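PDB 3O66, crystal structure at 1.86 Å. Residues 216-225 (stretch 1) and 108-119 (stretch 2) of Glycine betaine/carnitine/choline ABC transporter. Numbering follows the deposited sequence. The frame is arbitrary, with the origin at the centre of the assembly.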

# COMPACT_ATOMS: atom_id res chain seq x y z
N PHE A 216 5.65 14.95 5.58
CA PHE A 216 4.49 15.24 6.40
C PHE A 216 3.78 13.93 6.75
O PHE A 216 3.29 13.79 7.86
CB PHE A 216 3.53 16.17 5.67
CG PHE A 216 2.24 16.40 6.40
CD1 PHE A 216 2.20 17.19 7.54
CD2 PHE A 216 1.07 15.80 5.95
CE1 PHE A 216 1.00 17.38 8.25
CE2 PHE A 216 -0.13 15.99 6.63
CZ PHE A 216 -0.17 16.79 7.79
N PHE A 217 3.73 13.00 5.79
CA PHE A 217 3.18 11.68 6.06
C PHE A 217 4.24 10.67 6.44
O PHE A 217 5.38 10.71 5.92
CB PHE A 217 2.42 11.13 4.85
CG PHE A 217 1.28 12.00 4.38
CD1 PHE A 217 0.12 12.13 5.14
CD2 PHE A 217 1.35 12.63 3.13
CE1 PHE A 217 -0.96 12.92 4.67
CE2 PHE A 217 0.29 13.44 2.67
CZ PHE A 217 -0.87 13.57 3.45
N PRO A 218 3.89 9.75 7.35
CA PRO A 218 4.89 8.75 7.68
C PRO A 218 4.89 7.69 6.57
O PRO A 218 3.99 7.71 5.72
CB PRO A 218 4.39 8.18 9.02
CG PRO A 218 2.89 8.38 8.96
CD PRO A 218 2.69 9.66 8.20
N PRO A 219 5.90 6.81 6.54
CA PRO A 219 5.93 5.77 5.50
C PRO A 219 4.82 4.75 5.66
O PRO A 219 4.40 4.44 6.79
CB PRO A 219 7.27 5.05 5.72
CG PRO A 219 7.99 5.82 6.77
CD PRO A 219 7.07 6.78 7.43
N TYR A 220 4.37 4.24 4.53
CA TYR A 220 3.43 3.15 4.50
C TYR A 220 3.95 2.14 3.48
O TYR A 220 3.25 1.73 2.53
CB TYR A 220 2.05 3.69 4.10
CG TYR A 220 1.43 4.53 5.19
CD1 TYR A 220 1.59 5.92 5.20
CD2 TYR A 220 0.73 3.94 6.22
CE1 TYR A 220 1.01 6.71 6.21
CE2 TYR A 220 0.14 4.70 7.24
CZ TYR A 220 0.29 6.08 7.23
OH TYR A 220 -0.27 6.83 8.21
N ALA A 221 5.21 1.75 3.67
CA ALA A 221 5.80 0.69 2.85
C ALA A 221 5.00 -0.61 3.07
O ALA A 221 4.66 -0.95 4.18
CB ALA A 221 7.25 0.50 3.22
N ALA A 222 4.72 -1.31 1.98
CA ALA A 222 3.92 -2.55 2.01
C ALA A 222 4.81 -3.78 2.03
O ALA A 222 5.79 -3.87 1.24
CB ALA A 222 3.03 -2.59 0.75
N SER A 223 4.45 -4.74 2.90
CA SER A 223 5.20 -6.00 3.05
C SER A 223 4.26 -7.12 3.40
O SER A 223 3.16 -6.86 3.90
CB SER A 223 6.20 -5.92 4.21
OG SER A 223 7.14 -4.87 4.08
N ALA A 224 4.72 -8.36 3.18
CA ALA A 224 4.11 -9.54 3.76
C ALA A 224 4.44 -9.61 5.26
O ALA A 224 5.45 -9.08 5.66
CB ALA A 224 4.67 -10.77 3.09
N VAL A 225 3.57 -10.25 6.05
CA VAL A 225 3.87 -10.70 7.43
C VAL A 225 3.58 -12.20 7.52
O VAL A 225 2.61 -12.68 6.94
CB VAL A 225 3.03 -9.91 8.46
CG1 VAL A 225 3.23 -10.46 9.95
CG2 VAL A 225 3.37 -8.41 8.36
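Stretch 2, residues 108-119: DSYGFANTYAFM

How does stretch 2 run along stretch 1? The two chains lie antiparallel: Ser-109 faces Ser-223, with CA atoms 4.5 Å apart, Ala-113 faces Ala-221 at CA–CA 4.1 Å, and Tyr-116 lies across from Phe-217, where the CA atoms have separated to 7.5 Å. A single beta bridge joins Ala-113 and Ala-221. It is framed by two hydrogen bonds, from Ala-222 N to Phe-112 O at 3.0 Å, nearly straight, and from Asn-114 N to Tyr-220 O at 3.1 Å. Both stretches are largely extended, but Tyr-110 (phi/psi -52/-29) and Gly-111 (122/-1) form a turn before the chain straightens at Phe-112. Gly-111 has a positive phi at which a CB would be jammed against the preceding carbonyl O, so the backbone itself calls for glycine.

What does the turn do for the contact? It gathers two donors around one acceptor. Ala-222 O receives a hydrogen bond from Ser-109 OG at 2.7 Å and another from Tyr-110 N at 2.8 Å. The chi1 of Ser-109 is t (178°), which places OG where it can donate to Ala-222 O while accepting from Gly-111 N, with N to OG 3.0 Å. One hydroxyl thus ties the turn together and fastens it to the neighbouring strand. Nearby, a water accepts from Ala-224 N at 2.8 Å and donates to Asp-108 O at 2.9 Å, extending the link where the stretches have no direct hydrogen bond.

How do the rings of Tyr-110 and Phe-112 reach the small residues of stretch 1? Both CA-to-CB bonds point sideways, so the rings reach stretch 1 through their torsions. Phe-112 adopts chi1 p (67°) and chi2 94°, bringing a ring face over the methyl of Ala-222; Ala-222 CB is 3.6 Å from the ring centroid, a CH-pi contact, and 3.2 Å from Phe-112 CE1. Tyr-110, with chi1 m (-71°), extends along the strand, its CD2 lying 4.3 Å from Ala-222 CB and its OH 3.2 Å from Ala-224 CB. That hydroxyl is hydrogen-bonded elsewhere in the structure.

How is the contact held where the backbones diverge? Side chains and a water take over. The CA-to-CB bond of Phe-217 points toward stretch 2, and with chi1 m (-58°) its ring meets Tyr-116, whose CB sits over one face, 4.0 Å from the centroid of the Phe-217 ring. The Tyr-116 side chain starts toward stretch 1, but with chi1 m (-85°) its end leads away, leaving its CB against Phe-217. Phe-118, also m, brings CE2 to 4.0 Å from Phe-217 CE2. Thr-115, chi1 t (176°), donates from OG1 to Tyr-116 O at 2.8 Å and accepts at 2.9 Å from a water that also donates to Pro-218 O at 2.6 Å. The same OG1 lies 3.6 Å from Tyr-220 CD1, in van der Waals contact with that ring.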

# COMPACT_ATOMS: atom_id res chain seq x y z
N ASP A 108 10.87 -7.36 4.47
CA ASP A 108 11.28 -6.20 3.67
C ASP A 108 10.18 -5.91 2.64
O ASP A 108 9.46 -6.81 2.24
CB ASP A 108 12.60 -6.46 2.96
CG ASP A 108 13.81 -6.41 3.91
OD1 ASP A 108 13.68 -6.00 5.08
OD2 ASP A 108 14.91 -6.79 3.46
N SER A 109 10.06 -4.66 2.22
CA SER A 109 8.95 -4.25 1.38
C SER A 109 8.91 -4.89 0.02
O SER A 109 9.96 -5.18 -0.61
CB SER A 109 8.92 -2.72 1.24
OG SER A 109 7.86 -2.29 0.37
N TYR A 110 7.69 -5.13 -0.44
CA TYR A 110 7.44 -5.47 -1.85
C TYR A 110 8.08 -4.47 -2.84
O TYR A 110 8.38 -4.84 -3.98
CB TYR A 110 5.95 -5.52 -2.11
CG TYR A 110 5.27 -6.71 -1.46
CD1 TYR A 110 5.67 -8.01 -1.78
CD2 TYR A 110 4.22 -6.52 -0.56
CE1 TYR A 110 5.04 -9.09 -1.21
CE2 TYR A 110 3.57 -7.59 0.04
CZ TYR A 110 3.99 -8.87 -0.29
OH TYR A 110 3.36 -9.92 0.28
N GLY A 111 8.21 -3.22 -2.41
CA GLY A 111 8.84 -2.17 -3.23
C GLY A 111 7.92 -0.99 -3.49
O GLY A 111 8.32 -0.01 -4.12
N PHE A 112 6.70 -1.06 -2.97
CA PHE A 112 5.77 0.06 -3.06
C PHE A 112 5.32 0.56 -1.67
O PHE A 112 5.45 -0.15 -0.67
CB PHE A 112 4.54 -0.29 -3.94
CG PHE A 112 3.61 -1.35 -3.34
CD1 PHE A 112 2.49 -0.97 -2.58
CD2 PHE A 112 3.83 -2.71 -3.57
CE1 PHE A 112 1.62 -1.92 -2.06
CE2 PHE A 112 2.97 -3.68 -3.04
CZ PHE A 112 1.85 -3.29 -2.29
N ALA A 113 4.82 1.79 -1.65
CA ALA A 113 4.12 2.38 -0.51
C ALA A 113 2.70 2.81 -0.93
O ALA A 113 2.50 3.34 -2.04
CB ALA A 113 4.90 3.56 0.04
N ASN A 114 1.73 2.54 -0.05
CA ASN A 114 0.34 2.92 -0.23
C ASN A 114 -0.00 3.96 0.83
O ASN A 114 -0.30 3.63 1.99
CB ASN A 114 -0.57 1.69 -0.11
CG ASN A 114 -2.00 1.98 -0.53
OD1 ASN A 114 -2.39 3.14 -0.70
ND2 ASN A 114 -2.80 0.93 -0.68
N THR A 115 0.15 5.22 0.42
CA THR A 115 0.03 6.35 1.31
C THR A 115 -0.88 7.42 0.70
O THR A 115 -1.13 7.43 -0.50
CB THR A 115 1.42 6.98 1.60
OG1 THR A 115 1.24 8.15 2.42
CG2 THR A 115 2.17 7.36 0.29
N TYR A 116 -1.41 8.29 1.56
CA TYR A 116 -1.98 9.54 1.06
C TYR A 116 -0.84 10.23 0.32
O TYR A 116 0.30 10.22 0.78
CB TYR A 116 -2.49 10.43 2.20
CG TYR A 116 -3.91 10.15 2.71
CD1 TYR A 116 -4.78 9.29 2.04
CD2 TYR A 116 -4.37 10.79 3.85
CE1 TYR A 116 -6.08 9.05 2.52
CE2 TYR A 116 -5.67 10.57 4.33
CZ TYR A 116 -6.52 9.71 3.66
OH TYR A 116 -7.80 9.49 4.17
N ALA A 117 -1.18 10.82 -0.82
CA ALA A 117 -0.24 11.55 -1.64
C ALA A 117 -1.01 12.55 -2.47
O ALA A 117 -2.11 12.26 -2.94
CB ALA A 117 0.53 10.57 -2.57
N PHE A 118 -0.40 13.71 -2.67
CA PHE A 118 -0.95 14.73 -3.54
C PHE A 118 -0.64 14.36 -4.96
O PHE A 118 0.45 13.89 -5.27
CB PHE A 118 -0.37 16.11 -3.22
CG PHE A 118 -0.80 16.63 -1.88
CD1 PHE A 118 -2.02 17.28 -1.74
CD2 PHE A 118 -0.04 16.36 -0.75
CE1 PHE A 118 -2.44 17.73 -0.48
CE2 PHE A 118 -0.46 16.79 0.53
CZ PHE A 118 -1.66 17.47 0.65
N MSE A 119 -1.61 14.60 -5.84
CA MSE A 119 -1.48 14.18 -7.23
C MSE A 119 -2.23 15.11 -8.15
O MSE A 119 -3.20 15.79 -7.74
CB MSE A 119 -1.89 12.72 -7.45
CG MSE A 119 -3.34 12.44 -7.01
SE MSE A 119 -3.76 10.53 -7.08
CE MSE A 119 -2.62 9.97 -5.59
O HOH W 1 7.03 -8.29 1.54
O HOH W 2 3.99 8.36 3.20